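Local coordinates for protein serine-pyruvate aminotransferase (AgxT) (PDB 3ZRP) that probably transfers amino groups from serine to pyruvate and from alanine to glyoxylate, with pyridoxal 5'-phosphate as its cofactor, at residues Asp78-Val83 / Tyr99-Lys104; Leu74-Lys79 / Asn214-Tyr219; Lys129-Thr134 / Lys155-Ile160. All blocks are in the same frame, centred on the assembly; numbering follows the deposited sequence.

Contact 1. Residues Asp78-Val83 / Tyr99-Lys104; sequences DKILVV and YPVNVK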
ATOM      1  N   ASP A  78      -2.962 -18.955 -20.373  1.00 30.71           N
ATOM      2  CA  ASP A  78      -1.524 -18.705 -20.630  1.00 29.12           C
ATOM      3  C   ASP A  78      -0.648 -19.699 -19.848  1.00 29.48           C
ATOM      4  O   ASP A  78      -0.997 -20.114 -18.731  1.00 28.15           O
ATOM      5  CB  ASP A  78      -1.133 -17.271 -20.248  1.00 29.43           C
ATOM      6  CG  ASP A  78      -1.357 -16.265 -21.378  1.00 31.17           C
ATOM      7  OD1 ASP A  78      -1.723 -16.685 -22.511  1.00 28.11           O
ATOM      8  OD2 ASP A  78      -1.165 -15.048 -21.120  1.00 27.79           O
ATOM      9  N   LYS A  79       0.485 -20.075 -20.430  1.00 27.22           N
ATOM     10  CA  LYS A  79       1.389 -21.027 -19.791  1.00 29.73           C
ATOM     11  C   LYS A  79       2.604 -20.339 -19.175  1.00 26.69           C
ATOM     12  O   LYS A  79       3.321 -19.560 -19.822  1.00 27.06           O
ATOM     13  CB  LYS A  79       1.831 -22.126 -20.763  1.00 30.18           C
ATOM     14  CG  LYS A  79       0.697 -23.091 -21.103  1.00 32.66           C
ATOM     15  CD  LYS A  79       1.125 -24.039 -22.214  1.00 40.40           C
ATOM     16  CE  LYS A  79       2.102 -25.102 -21.706  1.00 46.85           C
ATOM     17  NZ  LYS A  79       2.980 -25.590 -22.804  1.00 48.46           N
ATOM     18  N   ILE A  80       2.791 -20.638 -17.904  1.00 25.16           N
ATOM     19  CA  ILE A  80       3.798 -19.987 -17.071  1.00 25.51           C
ATOM     20  C   ILE A  80       4.757 -21.052 -16.539  1.00 25.41           C
ATOM     21  O   ILE A  80       4.336 -22.097 -16.003  1.00 29.05           O
ATOM     22  CB  ILE A  80       3.139 -19.253 -15.846  1.00 25.61           C
ATOM     23  CG1 ILE A  80       2.171 -18.158 -16.317  1.00 26.94           C
ATOM     24  CG2 ILE A  80       4.229 -18.714 -14.864  1.00 25.66           C
ATOM     25  CD1 ILE A  80       1.274 -17.614 -15.183  1.00 29.98           C
ATOM     26  N   LEU A  81       6.039 -20.744 -16.643  1.00 25.96           N
ATOM     27  CA  LEU A  81       7.111 -21.511 -15.980  1.00 25.99           C
ATOM     28  C   LEU A  81       7.756 -20.679 -14.857  1.00 26.12           C
ATOM     29  O   LEU A  81       8.299 -19.598 -15.102  1.00 24.28           O
ATOM     30  CB  LEU A  81       8.187 -21.916 -16.997  1.00 28.98           C
ATOM     31  CG  LEU A  81       9.332 -22.742 -16.379  1.00 29.27           C
ATOM     32  CD1 LEU A  81       8.877 -24.137 -15.975  1.00 26.11           C
ATOM     33  CD2 LEU A  81      10.525 -22.782 -17.340  1.00 26.51           C
ATOM     34  N   VAL A  82       7.645 -21.181 -13.637  1.00 23.05           N
ATOM     35  CA  VAL A  82       8.287 -20.571 -12.460  1.00 24.89           C
ATOM     36  C   VAL A  82       9.556 -21.334 -12.092  1.00 25.06           C
ATOM     37  O   VAL A  82       9.536 -22.548 -11.874  1.00 31.00           O
ATOM     38  CB  VAL A  82       7.344 -20.597 -11.248  1.00 23.54           C
ATOM     39  CG1 VAL A  82       8.062 -20.014  -9.989  1.00 23.77           C
ATOM     40  CG2 VAL A  82       6.081 -19.820 -11.566  1.00 21.59           C
ATOM     41  N   VAL A  83      10.655 -20.600 -12.001  1.00 24.99           N
ATOM     42  CA  VAL A  83      11.944 -21.158 -11.566  1.00 24.43           C
ATOM     43  C   VAL A  83      12.138 -20.771 -10.099  1.00 27.51           C
ATOM     44  O   VAL A  83      12.562 -19.653  -9.811  1.00 26.95           O
ATOM     45  CB  VAL A  83      13.076 -20.588 -12.436  1.00 22.22           C
ATOM     46  CG1 VAL A  83      14.414 -21.196 -12.010  1.00 21.05           C
ATOM     47  CG2 VAL A  83      12.810 -20.921 -13.972  1.00 25.42           C
ATOM     48  N   TYR A  99      -5.427 -17.375 -10.358  1.00 25.05           N
ATOM     49  CA  TYR A  99      -5.744 -16.906 -11.697  1.00 26.12           C
ATOM     50  C   TYR A  99      -5.924 -18.085 -12.650  1.00 23.87           C
ATOM     51  O   TYR A  99      -5.310 -19.125 -12.452  1.00 21.78           O
ATOM     52  CB  TYR A  99      -4.651 -15.948 -12.213  1.00 21.51           C
ATOM     53  CG  TYR A  99      -4.645 -14.646 -11.409  1.00 22.05           C
ATOM     54  CD1 TYR A  99      -3.974 -14.573 -10.164  1.00 20.68           C
ATOM     55  CD2 TYR A  99      -5.404 -13.536 -11.828  1.00 20.73           C
ATOM     56  CE1 TYR A  99      -4.006 -13.381  -9.376  1.00 21.34           C
ATOM     57  CE2 TYR A  99      -5.426 -12.359 -11.083  1.00 22.83           C
ATOM     58  CZ  TYR A  99      -4.753 -12.288  -9.854  1.00 22.04           C
ATOM     59  OH  TYR A  99      -4.832 -11.125  -9.121  1.00 22.01           O
ATOM     60  N   PRO A 100      -6.745 -17.913 -13.706  1.00 28.93           N
ATOM     61  CA  PRO A 100      -6.988 -18.949 -14.734  1.00 30.54           C
ATOM     62  C   PRO A 100      -5.790 -19.139 -15.675  1.00 30.99           C
ATOM     63  O   PRO A 100      -5.875 -18.853 -16.889  1.00 28.83           O
ATOM     64  CB  PRO A 100      -8.205 -18.399 -15.490  1.00 31.17           C
ATOM     65  CG  PRO A 100      -8.075 -16.915 -15.373  1.00 29.99           C
ATOM     66  CD  PRO A 100      -7.490 -16.666 -13.990  1.00 33.81           C
ATOM     67  N   VAL A 101      -4.670 -19.585 -15.104  1.00 28.79           N
ATOM     68  CA  VAL A 101      -3.436 -19.787 -15.849  1.00 26.28           C
ATOM     69  C   VAL A 101      -2.874 -21.179 -15.564  1.00 30.44           C
ATOM     70  O   VAL A 101      -3.267 -21.818 -14.597  1.00 27.08           O
ATOM     71  CB  VAL A 101      -2.359 -18.697 -15.573  1.00 27.95           C
ATOM     72  CG1 VAL A 101      -2.754 -17.378 -16.193  1.00 29.73           C
ATOM     73  CG2 VAL A 101      -2.059 -18.565 -14.061  1.00 25.48           C
ATOM     74  N   ASN A 102      -1.979 -21.651 -16.429  1.00 28.39           N
ATOM     75  CA  ASN A 102      -1.340 -22.941 -16.241  1.00 32.51           C
ATOM     76  C   ASN A 102       0.079 -22.737 -15.740  1.00 32.36           C
ATOM     77  O   ASN A 102       0.875 -22.033 -16.370  1.00 34.73           O
ATOM     78  CB  ASN A 102      -1.330 -23.727 -17.549  1.00 35.23           C
ATOM     79  CG  ASN A 102      -2.733 -24.089 -18.015  1.00 42.51           C
ATOM     80  OD1 ASN A 102      -3.492 -24.753 -17.301  1.00 38.48           O
ATOM     81  ND2 ASN A 102      -3.085 -23.655 -19.216  1.00 45.34           N
ATOM     82  N   VAL A 103       0.405 -23.374 -14.628  1.00 27.30           N
ATOM     83  CA  VAL A 103       1.719 -23.173 -14.015  1.00 30.42           C
ATOM     84  C   VAL A 103       2.539 -24.454 -13.876  1.00 29.94           C
ATOM     85  O   VAL A 103       2.057 -25.464 -13.351  1.00 30.78           O
ATOM     86  CB  VAL A 103       1.573 -22.531 -12.619  1.00 30.07           C
ATOM     87  CG1 VAL A 103       2.953 -22.329 -11.971  1.00 31.22           C
ATOM     88  CG2 VAL A 103       0.830 -21.210 -12.738  1.00 33.31           C
ATOM     89  N   LYS A 104       3.788 -24.396 -14.320  1.00 29.22           N
ATOM     90  CA  LYS A 104       4.759 -25.434 -14.008  1.00 31.88           C
ATOM     91  C   LYS A 104       5.908 -24.807 -13.215  1.00 31.27           C
ATOM     92  O   LYS A 104       6.371 -23.722 -13.568  1.00 31.42           O
ATOM     93  CB  LYS A 104       5.300 -26.085 -15.286  1.00 35.22           C
ATOM     94  CG  LYS A 104       6.323 -27.199 -15.007  1.00 38.26           C
ATOM     95  CD  LYS A 104       6.441 -28.176 -16.160  1.00 46.16           C
ATOM     96  CE  LYS A 104       7.613 -29.135 -15.956  1.00 46.22           C
ATOM     97  NZ  LYS A 104       7.296 -30.103 -14.866  1.00 48.01           N
TER
HETATM   98  O   HOH W   1       2.483 -23.813 -17.458  1.00 42.94           O
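Ile80 O and Asn102 O, two acceptors, lie side by side between the strands, 3.5 Å apart, each turned toward the other strand. A water bridges the two, donating to Ile80 O at 2.9 Å and weakly to Asn102 O. Both oxygens are also used by the sheet itself. Strands 79-83 and 102-106 run parallel, the two ends of a beta-alpha-beta unit whose helix, 87-96, lies between them in sequence. Ile80 is gripped twice, its N giving to Asn102 O (2.8 Å) and its O taking Lys104 N (2.9 Å). Asn102 N to Asp78 O and Val82 N to Lys104 O extend the series at either end.

On the face of Ile80 and Val103 the contact is greasy. Ile80 CD1, held anti to CA (chi2 168°), reaches Val101 CG2 at 3.6 Å, and Val82 CG2 meets Val103 CG1 at 4.0 Å, the two valines crossing obliquely. Phe96 and Trp92 of helix 87-96 cover this side. On the other face Leu81 and Lys104 lie side by side, Leu81 CD1 coming to 4.1 Å from Lys104 CG.

The chemistry is thus divided: main-chain bonds set the register of strand 102-106, outermost on its side within this chain; apolar side chains face helix 87-96; and the face of Leu81 and Lys104 is mixed, the leucine buried against helix 116-125 and the lysine reaching Glu122 and Tyr128.

Contact 2. Residues Leu74-Lys79 / Asn214-Tyr219; sequences LKPNDK and NSIAGY
Leu74 and Ile216 bring two irregular loops together, one shaped by a type II beta turn from Lys75 to Asp78, the other by an ST turn at Ser215. Ile216 N donates to Leu74 O at 3.0 Å, arriving 31° out of the carbonyl plane, and Ser215 CA adds a C-H...O contact to the same oxygen.

Ile216 carries most of the touching. Its CB sits beside Leu74 O, and there the side chain forks. CG1 lies between the backbone N and the carbonyl carbon (chi1 64°) and passes 3.8 Å from Leu74 O. From CG1 the chain runs on to CD1, which ends against Leu74 CB at 3.7 Å. The other branch, CG2, drops onto the start of the turn, 3.4 Å from Pro76 N and 3.5 Å from Pro76 CD, as the proline ring and the isoleucine slide past each other in opposite directions. Tyr99 and Val101 also pack on this side chain. An alanine here would probably keep the backbone bond but open a gap between Leu74 and the Pro76 ring, leaving the two loops without their apolar join.

The 214-219 loop also faces the dimer partner: Arg98 of the second subunit donates to Ala217 O, and Glu68 of that subunit takes Tyr219 N. Each loop is braced from within. Ala217 N closes the ST turn on Ser215 OG at 3.0 Å. Inside the beta turn Asp78 N returns to Lys75 O (3.1 Å), while Lys75 N gives to Asp78 OD2 at 2.7 Å, meeting the carboxylate from above, 64° out of its plane.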
ATOM      1  N   LEU A  74      -1.178 -11.073 -18.726  1.00 26.90           N
ATOM      2  CA  LEU A  74      -1.613 -12.452 -18.946  1.00 26.29           C
ATOM      3  C   LEU A  74      -3.058 -12.575 -19.413  1.00 25.40           C
ATOM      4  O   LEU A  74      -3.900 -11.691 -19.186  1.00 24.46           O
ATOM      5  CB  LEU A  74      -1.382 -13.309 -17.690  1.00 26.70           C
ATOM      6  CG  LEU A  74       0.089 -13.461 -17.236  1.00 26.55           C
ATOM      7  CD1 LEU A  74       0.177 -14.218 -15.936  1.00 25.83           C
ATOM      8  CD2 LEU A  74       0.939 -14.144 -18.314  1.00 27.48           C
ATOM      9  N   LYS A  75      -3.312 -13.688 -20.084  1.00 28.22           N
ATOM     10  CA  LYS A  75      -4.628 -14.002 -20.622  0.40 28.45           C
ATOM     11  C   LYS A  75      -5.053 -15.377 -20.130  1.00 27.26           C
ATOM     12  O   LYS A  75      -4.206 -16.183 -19.728  1.00 26.81           O
ATOM     13  CB  LYS A  75      -4.608 -13.935 -22.159  0.60 34.60           C
ATOM     14  CG  LYS A  75      -4.674 -12.504 -22.681  0.60 37.46           C
ATOM     15  CD  LYS A  75      -4.780 -12.447 -24.203  0.60 47.25           C
ATOM     16  CE  LYS A  75      -5.128 -11.038 -24.664  0.60 47.69           C
ATOM     17  NZ  LYS A  75      -4.979 -10.845 -26.130  0.60 49.70           N
ATOM     18  N   PRO A  76      -6.368 -15.664 -20.149  1.00 28.26           N
ATOM     19  CA  PRO A  76      -6.756 -16.980 -19.620  1.00 28.90           C
ATOM     20  C   PRO A  76      -6.037 -18.119 -20.380  1.00 28.88           C
ATOM     21  O   PRO A  76      -5.818 -18.002 -21.611  1.00 28.00           O
ATOM     22  CB  PRO A  76      -8.278 -17.018 -19.855  1.00 30.00           C
ATOM     23  CG  PRO A  76      -8.691 -15.581 -19.868  1.00 29.07           C
ATOM     24  CD  PRO A  76      -7.542 -14.886 -20.588  1.00 27.23           C
ATOM     25  N   ASN A  77      -5.645 -19.158 -19.632  1.00 26.92           N
ATOM     26  CA  ASN A  77      -4.964 -20.345 -20.165  0.60 32.48           C
ATOM     27  C   ASN A  77      -3.505 -20.149 -20.591  1.00 30.64           C
ATOM     28  O   ASN A  77      -2.873 -21.064 -21.093  1.00 33.48           O
ATOM     29  CB  ASN A  77      -5.804 -20.981 -21.293  0.60 32.95           C
ATOM     30  CG  ASN A  77      -7.229 -21.266 -20.850  0.60 36.27           C
ATOM     31  OD1 ASN A  77      -7.444 -21.856 -19.785  0.60 35.28           O
ATOM     32  ND2 ASN A  77      -8.205 -20.827 -21.644  0.60 33.91           N
ATOM     33  N   ASP A  78      -2.962 -18.955 -20.373  1.00 30.71           N
ATOM     34  CA  ASP A  78      -1.524 -18.705 -20.630  1.00 29.12           C
ATOM     35  C   ASP A  78      -0.648 -19.699 -19.848  1.00 29.48           C
ATOM     36  O   ASP A  78      -0.997 -20.114 -18.731  1.00 28.15           O
ATOM     37  CB  ASP A  78      -1.133 -17.271 -20.248  1.00 29.43           C
ATOM     38  CG  ASP A  78      -1.357 -16.265 -21.378  1.00 31.17           C
ATOM     39  OD1 ASP A  78      -1.723 -16.685 -22.511  1.00 28.11           O
ATOM     40  OD2 ASP A  78      -1.165 -15.048 -21.120  1.00 27.79           O
ATOM     41  N   LYS A  79       0.485 -20.075 -20.430  1.00 27.22           N
ATOM     42  CA  LYS A  79       1.389 -21.027 -19.791  1.00 29.73           C
ATOM     43  C   LYS A  79       2.604 -20.339 -19.175  1.00 26.69           C
ATOM     44  O   LYS A  79       3.321 -19.560 -19.822  1.00 27.06           O
ATOM     45  CB  LYS A  79       1.831 -22.126 -20.763  1.00 30.18           C
ATOM     46  CG  LYS A  79       0.697 -23.091 -21.103  1.00 32.66           C
ATOM     47  CD  LYS A  79       1.125 -24.039 -22.214  1.00 40.40           C
ATOM     48  CE  LYS A  79       2.102 -25.102 -21.706  1.00 46.85           C
ATOM     49  NZ  LYS A  79       2.980 -25.590 -22.804  1.00 48.46           N
ATOM     50  N   ASN A 214      -6.402  -6.800 -23.475  1.00 30.29           N
ATOM     51  CA  ASN A 214      -7.111  -7.035 -22.214  0.70 33.33           C
ATOM     52  C   ASN A 214      -6.265  -7.964 -21.329  1.00 27.94           C
ATOM     53  O   ASN A 214      -5.230  -8.457 -21.756  1.00 25.12           O
ATOM     54  CB  ASN A 214      -8.470  -7.693 -22.480  0.70 35.14           C
ATOM     55  CG  ASN A 214      -9.366  -6.871 -23.414  0.70 44.15           C
ATOM     56  OD1 ASN A 214      -9.827  -5.778 -23.061  0.70 49.39           O
ATOM     57  ND2 ASN A 214      -9.621  -7.406 -24.614  0.70 41.69           N
ATOM     58  N   SER A 215      -6.707  -8.231 -20.095  1.00 25.82           N
ATOM     59  CA  SER A 215      -5.913  -9.129 -19.278  1.00 21.42           C
ATOM     60  C   SER A 215      -6.773  -9.752 -18.193  1.00 21.27           C
ATOM     61  O   SER A 215      -7.928  -9.395 -18.057  1.00 23.02           O
ATOM     62  CB  SER A 215      -4.750  -8.386 -18.596  1.00 23.78           C
ATOM     63  OG  SER A 215      -5.207  -7.727 -17.408  1.00 23.31           O
ATOM     64  N   ILE A 216      -6.175 -10.662 -17.438  1.00 21.49           N
ATOM     65  CA  ILE A 216      -6.882 -11.305 -16.323  1.00 22.83           C
ATOM     66  C   ILE A 216      -6.704 -10.551 -15.003  1.00 24.25           C
ATOM     67  O   ILE A 216      -7.138 -11.054 -13.939  1.00 21.71           O
ATOM     68  CB  ILE A 216      -6.423 -12.774 -16.137  1.00 23.79           C
ATOM     69  CG1 ILE A 216      -4.926 -12.850 -15.737  1.00 22.47           C
ATOM     70  CG2 ILE A 216      -6.739 -13.587 -17.426  1.00 24.50           C
ATOM     71  CD1 ILE A 216      -4.346 -14.273 -15.755  1.00 23.61           C
ATOM     72  N   ALA A 217      -6.074  -9.380 -15.033  1.00 22.57           N
ATOM     73  CA  ALA A 217      -5.850  -8.617 -13.778  1.00 25.39           C
ATOM     74  C   ALA A 217      -7.165  -8.216 -13.089  1.00 25.18           C
ATOM     75  O   ALA A 217      -8.225  -8.113 -13.722  1.00 22.96           O
ATOM     76  CB  ALA A 217      -4.981  -7.381 -14.039  1.00 29.94           C
ATOM     77  N   GLY A 218      -7.079  -8.016 -11.779  1.00 23.13           N
ATOM     78  CA  GLY A 218      -8.122  -7.328 -11.041  1.00 24.44           C
ATOM     79  C   GLY A 218      -8.159  -5.846 -11.366  1.00 25.01           C
ATOM     80  O   GLY A 218      -7.808  -5.399 -12.466  1.00 25.67           O
ATOM     81  N   TYR A 219      -8.612  -5.074 -10.405  1.00 24.81           N
ATOM     82  CA  TYR A 219      -8.728  -3.644 -10.570  1.00 21.40           C
ATOM     83  C   TYR A 219      -7.520  -2.897  -9.984  1.00 22.47           C
ATOM     84  O   TYR A 219      -6.773  -2.265 -10.722  1.00 22.33           O
ATOM     85  CB  TYR A 219     -10.014  -3.167  -9.917  1.00 23.96           C
ATOM     86  CG  TYR A 219     -10.422  -1.754 -10.289  1.00 24.72           C
ATOM     87  CD1 TYR A 219     -10.893  -1.455 -11.571  1.00 23.08           C
ATOM     88  CD2 TYR A 219     -10.310  -0.716  -9.358  1.00 25.52           C
ATOM     89  CE1 TYR A 219     -11.275  -0.153 -11.907  1.00 27.92           C
ATOM     90  CE2 TYR A 219     -10.699   0.583  -9.675  1.00 26.85           C
ATOM     91  CZ  TYR A 219     -11.178   0.853 -10.948  1.00 27.17           C
ATOM     92  OH  TYR A 219     -11.552   2.129 -11.245  1.00 35.85           O
TER
HETATM   93  O   HOH W   2      -2.604  -9.468 -21.163  1.00 32.31           O
HETATM   94  O   HOH W   3      -7.136  -8.373 -25.888  1.00 49.03           O

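Contact 3. Residues Lys129-Thr134 / Lys155-Ile160; sequences KLVALT and KYVELI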
ATOM      1  N   LYS A 129       4.448 -18.869 -22.262  1.00 31.72           N
ATOM      2  CA  LYS A 129       4.226 -17.433 -22.458  1.00 30.77           C
ATOM      3  C   LYS A 129       5.157 -16.613 -21.549  1.00 29.44           C
ATOM      4  O   LYS A 129       5.771 -15.633 -21.980  1.00 29.66           O
ATOM      5  CB  LYS A 129       2.743 -17.126 -22.168  1.00 35.33           C
ATOM      6  CG  LYS A 129       2.336 -15.686 -21.789  1.00 39.10           C
ATOM      7  CD  LYS A 129       2.241 -14.772 -22.976  1.00 37.32           C
ATOM      8  CE  LYS A 129       1.552 -13.453 -22.612  1.00 32.98           C
ATOM      9  NZ  LYS A 129       0.064 -13.487 -22.877  1.00 31.80           N
ATOM     10  N   LEU A 130       5.278 -17.050 -20.305  1.00 27.19           N
ATOM     11  CA  LEU A 130       5.987 -16.285 -19.285  0.60 26.30           C
ATOM     12  C   LEU A 130       6.872 -17.162 -18.407  1.00 26.72           C
ATOM     13  O   LEU A 130       6.443 -18.226 -17.933  1.00 26.77           O
ATOM     14  CB  LEU A 130       4.984 -15.507 -18.414  0.60 26.03           C
ATOM     15  CG  LEU A 130       5.578 -14.538 -17.398  0.60 22.62           C
ATOM     16  CD1 LEU A 130       4.791 -13.234 -17.414  0.60 25.58           C
ATOM     17  CD2 LEU A 130       5.589 -15.166 -15.978  0.60 21.40           C
ATOM     18  N   VAL A 131       8.103 -16.691 -18.185  1.00 24.84           N
ATOM     19  CA  VAL A 131       9.021 -17.321 -17.256  1.00 23.66           C
ATOM     20  C   VAL A 131       9.301 -16.360 -16.089  1.00 22.72           C
ATOM     21  O   VAL A 131       9.649 -15.204 -16.303  1.00 25.83           O
ATOM     22  CB  VAL A 131      10.363 -17.732 -17.949  1.00 23.74           C
ATOM     23  CG1 VAL A 131      11.291 -18.397 -16.926  1.00 25.26           C
ATOM     24  CG2 VAL A 131      10.067 -18.673 -19.129  1.00 22.39           C
ATOM     25  N   ALA A 132       9.139 -16.865 -14.867  1.00 24.63           N
ATOM     26  CA  ALA A 132       9.382 -16.100 -13.649  1.00 23.95           C
ATOM     27  C   ALA A 132      10.640 -16.585 -12.950  1.00 24.77           C
ATOM     28  O   ALA A 132      10.770 -17.788 -12.620  1.00 26.18           O
ATOM     29  CB  ALA A 132       8.159 -16.200 -12.669  1.00 25.71           C
ATOM     30  N   LEU A 133      11.544 -15.640 -12.682  1.00 24.31           N
ATOM     31  CA  LEU A 133      12.800 -15.914 -11.975  1.00 26.49           C
ATOM     32  C   LEU A 133      12.829 -15.141 -10.643  1.00 26.98           C
ATOM     33  O   LEU A 133      12.143 -14.122 -10.506  1.00 24.64           O
ATOM     34  CB  LEU A 133      13.975 -15.476 -12.841  1.00 25.76           C
ATOM     35  CG  LEU A 133      14.109 -15.963 -14.290  1.00 25.85           C
ATOM     36  CD1 LEU A 133      15.423 -15.416 -14.849  1.00 26.84           C
ATOM     37  CD2 LEU A 133      14.113 -17.482 -14.354  1.00 21.79           C
ATOM     38  N   THR A 134      13.620 -15.621  -9.678  1.00 28.34           N
ATOM     39  CA  THR A 134      13.934 -14.854  -8.462  1.00 24.54           C
ATOM     40  C   THR A 134      15.407 -14.518  -8.473  1.00 25.79           C
ATOM     41  O   THR A 134      16.250 -15.449  -8.445  1.00 26.19           O
ATOM     42  CB  THR A 134      13.646 -15.687  -7.199  1.00 23.51           C
ATOM     43  OG1 THR A 134      12.352 -16.280  -7.314  1.00 22.52           O
ATOM     44  CG2 THR A 134      13.724 -14.822  -5.912  1.00 22.69           C
ATOM     45  N   LYS A 155      15.089 -16.582 -26.528  1.00 34.56           N
ATOM     46  CA  LYS A 155      14.501 -16.817 -27.857  1.00 34.49           C
ATOM     47  C   LYS A 155      13.333 -17.810 -27.835  1.00 32.00           C
ATOM     48  O   LYS A 155      12.616 -17.944 -28.811  1.00 33.51           O
ATOM     49  CB  LYS A 155      15.598 -17.219 -28.872  1.00 38.18           C
ATOM     50  CG  LYS A 155      15.865 -18.706 -29.007  1.00 45.67           C
ATOM     51  CD  LYS A 155      17.133 -18.973 -29.828  1.00 51.69           C
ATOM     52  CE  LYS A 155      18.338 -19.136 -28.903  1.00 54.39           C
ATOM     53  NZ  LYS A 155      19.441 -18.189 -29.211  1.00 53.85           N
ATOM     54  N   TYR A 156      13.125 -18.494 -26.703  1.00 32.13           N
ATOM     55  CA  TYR A 156      12.078 -19.519 -26.601  1.00 30.93           C
ATOM     56  C   TYR A 156      10.778 -19.095 -25.935  1.00 33.84           C
ATOM     57  O   TYR A 156       9.796 -19.858 -25.950  1.00 30.70           O
ATOM     58  CB  TYR A 156      12.634 -20.776 -25.915  1.00 33.07           C
ATOM     59  CG  TYR A 156      13.807 -21.343 -26.680  1.00 36.81           C
ATOM     60  CD1 TYR A 156      13.617 -21.982 -27.917  1.00 41.32           C
ATOM     61  CD2 TYR A 156      15.105 -21.191 -26.203  1.00 40.62           C
ATOM     62  CE1 TYR A 156      14.702 -22.475 -28.653  1.00 37.38           C
ATOM     63  CE2 TYR A 156      16.202 -21.676 -26.930  1.00 48.02           C
ATOM     64  CZ  TYR A 156      15.993 -22.312 -28.157  1.00 46.42           C
ATOM     65  OH  TYR A 156      17.074 -22.807 -28.847  1.00 41.93           O
ATOM     66  N   VAL A 157      10.775 -17.909 -25.319  1.00 33.82           N
ATOM     67  CA  VAL A 157       9.639 -17.481 -24.468  1.00 31.71           C
ATOM     68  C   VAL A 157       9.214 -16.064 -24.758  1.00 31.35           C
ATOM     69  O   VAL A 157      10.026 -15.235 -25.189  1.00 31.40           O
ATOM     70  CB  VAL A 157       9.930 -17.683 -22.930  1.00 28.28           C
ATOM     71  CG1 VAL A 157      10.297 -19.104 -22.662  1.00 26.50           C
ATOM     72  CG2 VAL A 157      11.026 -16.763 -22.444  1.00 33.40           C
ATOM     73  N   GLU A 158       7.927 -15.777 -24.582  1.00 30.72           N
ATOM     74  CA  GLU A 158       7.427 -14.447 -24.919  0.60 29.29           C
ATOM     75  C   GLU A 158       7.854 -13.405 -23.879  1.00 29.34           C
ATOM     76  O   GLU A 158       8.265 -12.304 -24.232  1.00 27.71           O
ATOM     77  CB  GLU A 158       5.906 -14.459 -25.068  0.60 26.65           C
ATOM     78  CG  GLU A 158       5.376 -15.399 -26.156  0.60 31.28           C
ATOM     79  CD  GLU A 158       3.866 -15.401 -26.211  0.60 33.29           C
ATOM     80  OE1 GLU A 158       3.267 -14.303 -26.238  0.60 43.44           O
ATOM     81  OE2 GLU A 158       3.269 -16.492 -26.185  0.60 35.23           O
ATOM     82  N   LEU A 159       7.762 -13.769 -22.598  1.00 26.27           N
ATOM     83  CA  LEU A 159       7.964 -12.794 -21.513  1.00 30.51           C
ATOM     84  C   LEU A 159       8.843 -13.352 -20.400  1.00 28.67           C
ATOM     85  O   LEU A 159       8.695 -14.502 -20.016  1.00 26.17           O
ATOM     86  CB  LEU A 159       6.610 -12.358 -20.920  1.00 25.23           C
ATOM     87  CG  LEU A 159       5.638 -11.570 -21.795  1.00 27.43           C
ATOM     88  CD1 LEU A 159       4.261 -11.397 -21.082  1.00 31.65           C
ATOM     89  CD2 LEU A 159       6.226 -10.205 -22.167  1.00 27.69           C
ATOM     90  N   ILE A 160       9.750 -12.522 -19.881  1.00 29.04           N
ATOM     91  CA  ILE A 160      10.566 -12.915 -18.717  1.00 26.90           C
ATOM     92  C   ILE A 160      10.430 -11.861 -17.610  1.00 26.22           C
ATOM     93  O   ILE A 160      10.608 -10.668 -17.857  1.00 25.66           O
ATOM     94  CB  ILE A 160      12.059 -13.108 -19.121  1.00 29.06           C
ATOM     95  CG1 ILE A 160      12.187 -14.212 -20.198  1.00 29.56           C
ATOM     96  CG2 ILE A 160      12.925 -13.547 -17.933  1.00 29.28           C
ATOM     97  CD1 ILE A 160      13.570 -14.219 -20.846  1.00 26.40           C
TER
HETATM   98  O   HOH W   4       0.673 -13.537 -25.838  1.00 49.87           O
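Lys129 and Leu159 begin the pairing of strands 128-134 and 157-163, parallel neighbours in the interior of the mixed seven-strand sheet. Leu159 N donates to Lys129 O at 2.8 Å through a bent bond (130° at the hydrogen), whereas the next, Val131 N to Leu159 O at 2.9 Å, is much straighter (164°). Leu130 CA adds a C-H...O contact of 3.3 Å to Leu159 O, so that oxygen serves two neighbours in succession. The bent bond falls where both chains turn a corner, at Lys129 and Glu158, each with helical backbone angles.

Side chains fill both faces. Val131 CG2 presses on Val157 CG1 at 3.6 Å, the two valines crossing at about a right angle. On the other side Lys129 bends early (chi2 79°, turning CD off the extended path). Its CE is an apolar partner for Leu159 CD1 at 3.7 Å, while CD lies by the Glu158 carboxylate.

A second shell holds these groups. On the Val131 face, Val123 of helix 116-125 leans on Val131 and Val157, and Ile153 of helix 146-153 on Val131 and Ile160. Asp181 OD2 accepts from Ile160 N, and Lys205 NZ reaches Glu158 O.

Lys129 NZ makes its salt bridge with Asp78, which would probably favour the charged amine, at the tip of a chain whose CE packs on Leu159 CD1. In the Glu158 conformer described here, one of two deposited, Glu158 OE1 adds at most a water-mediated link to NZ, 4.7 Å away.

Contacts 1 and 3 belong to one sheet, in which strands 102-106, 79-83, 128-134 and 157-163 follow in order; their centres lie about 10 Å apart. Contact 2 lies at the end where strand 79-83 begins, its centre about 11 Å from that of contact 1 and about 15 Å from that of contact 3. Asp78, shared by contacts 1 and 2, ties both to contact 3 through its OD2, 2.7 Å from Lys129 NZ. Val101 CG1 meets Ile216 CD1 at 3.5 Å, joining contacts 1 and 2. The cofactor lies farther along the sheet: pyridoxal 5'-phosphate is about 11 Å from the side chains of Val82 and Leu133, and strand 157-163 ends at Asp163 of its pocket.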